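Local coordinates for ribokinase (Arabidopsis thaliana, PDB 6ILT), which phosphorylates D-ribose at O-5 with ATP and magnesium to give D-ribose 5-phosphate, which feeds nucleotide and amino acid synthesis or the pentose phosphate pathway, at residues B[263-268]-B[280-285]. Sequence-based numbering, arbitrary orientation.
Sequences AAFAVA and RFAAAA
In the PfkB carbohydrate kinase fold, Ala264, Phe265 and Ala268 of helix 257-270 pack on Phe281, Ala282 and Ala285 of helix 275-289. The two helices form a helical hairpin whose short segments run roughly antiparallel, at 144°. The first turn of helix 257-270 holds Gly258 and Asp259, the latter the predicted proton acceptor. The axes of the short segments approach to 7.9 Å. Small side chains permit this closeness. The methyl CB of Ala264 points into the other helix, where it meets CB of Ala285 at 3.6 Å and lies over CA of Ala282 at 3.9 Å. Ala282 replies on the neighbouring side: its CB comes within 3.9 Å of CB of Phe265. Ala282 CB also lies at the edge of the Phe265 ring, near its plane. The side chain of Ala282 is also about 7 Å from the bound ATP, so the contact lies near the nucleotide site. No hydrogen bond joins the segments. Phe281 is the one large side chain reaching across. With CG anti to the backbone N (chi1 174°), its ring extends toward the first helix and slots between the methyls of Ala264 and Ala268. Leu52 from a loop and Val305 of helix 302-310 also touch the Phe281 side chain. CB of Ala268 approaches CD2 of Phe281 obliquely, at 3.7 Å. Replacing Phe281 with alanine removes the ring, which would probably leave a gap between the helices and the methyls of Ala264 and Ala268 without their aromatic neighbour. The carbonyl of Ala264 already accepts the helix bond from Ala268 N, and its O also meets the ring edge in plane, 3.3 Å from Phe281 CD2.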
# COMPACT_ATOMS: atom_id res chain seq x y z
N ALA B 263 -7.23 -1.42 25.10
CA ALA B 263 -6.87 -2.83 25.23
C ALA B 263 -6.20 -3.11 26.57
O ALA B 263 -6.49 -4.11 27.23
CB ALA B 263 -5.99 -3.26 24.11
N ALA B 264 -5.30 -2.21 26.97
CA ALA B 264 -4.64 -2.28 28.28
C ALA B 264 -5.67 -2.21 29.41
O ALA B 264 -5.57 -2.93 30.42
CB ALA B 264 -3.60 -1.15 28.43
N PHE B 265 -6.65 -1.34 29.26
CA PHE B 265 -7.74 -1.27 30.23
C PHE B 265 -8.45 -2.60 30.32
O PHE B 265 -8.72 -3.10 31.41
CB PHE B 265 -8.74 -0.18 29.85
CG PHE B 265 -9.85 -0.04 30.83
CD1 PHE B 265 -11.03 -0.75 30.67
CD2 PHE B 265 -9.72 0.80 31.92
CE1 PHE B 265 -12.06 -0.62 31.58
CE2 PHE B 265 -10.74 0.93 32.83
CZ PHE B 265 -11.90 0.22 32.67
N ALA B 266 -8.75 -3.18 29.16
CA ALA B 266 -9.42 -4.47 29.10
C ALA B 266 -8.64 -5.57 29.80
O ALA B 266 -9.21 -6.36 30.55
CB ALA B 266 -9.65 -4.87 27.66
N VAL B 267 -7.34 -5.63 29.54
CA VAL B 267 -6.49 -6.67 30.12
C VAL B 267 -6.50 -6.55 31.64
O VAL B 267 -6.61 -7.54 32.35
CB VAL B 267 -5.03 -6.59 29.58
CG1 VAL B 267 -4.09 -7.41 30.45
CG2 VAL B 267 -4.97 -7.08 28.15
N ALA B 268 -6.40 -5.32 32.14
CA ALA B 268 -6.39 -5.11 33.58
C ALA B 268 -7.74 -5.49 34.18
O ALA B 268 -7.83 -5.97 35.30
CB ALA B 268 -6.06 -3.68 33.91
N ARG B 280 -5.19 3.30 35.69
CA ARG B 280 -3.79 3.69 35.84
C ARG B 280 -2.88 2.87 34.92
O ARG B 280 -1.93 3.39 34.34
CB ARG B 280 -3.34 3.53 37.29
CG ARG B 280 -2.17 4.43 37.66
CD ARG B 280 -1.85 4.34 39.14
NE ARG B 280 -1.89 2.95 39.60
CZ ARG B 280 -2.79 2.47 40.46
NH1 ARG B 280 -3.72 3.28 40.96
NH2 ARG B 280 -2.75 1.19 40.82
N PHE B 281 -3.18 1.58 34.81
CA PHE B 281 -2.42 0.66 34.00
C PHE B 281 -2.65 1.04 32.52
O PHE B 281 -1.71 1.04 31.74
CB PHE B 281 -2.85 -0.77 34.33
CG PHE B 281 -2.24 -1.83 33.46
CD1 PHE B 281 -1.00 -2.37 33.75
CD2 PHE B 281 -2.94 -2.34 32.38
CE1 PHE B 281 -0.44 -3.37 32.96
CE2 PHE B 281 -2.41 -3.34 31.58
CZ PHE B 281 -1.14 -3.86 31.87
N ALA B 282 -3.88 1.43 32.17
CA ALA B 282 -4.17 1.89 30.81
C ALA B 282 -3.43 3.19 30.52
O ALA B 282 -2.88 3.35 29.43
CB ALA B 282 -5.68 2.06 30.57
N ALA B 283 -3.39 4.11 31.49
CA ALA B 283 -2.68 5.38 31.28
C ALA B 283 -1.16 5.16 31.08
O ALA B 283 -0.52 5.82 30.26
CB ALA B 283 -2.93 6.33 32.44
N ALA B 284 -0.60 4.23 31.84
CA ALA B 284 0.81 3.92 31.77
C ALA B 284 1.15 3.30 30.42
O ALA B 284 2.11 3.70 29.79
CB ALA B 284 1.20 3.00 32.92
N ALA B 285 0.33 2.33 29.97
CA ALA B 285 0.59 1.70 28.68
C ALA B 285 0.51 2.71 27.55
O ALA B 285 1.34 2.71 26.64
CB ALA B 285 -0.38 0.55 28.44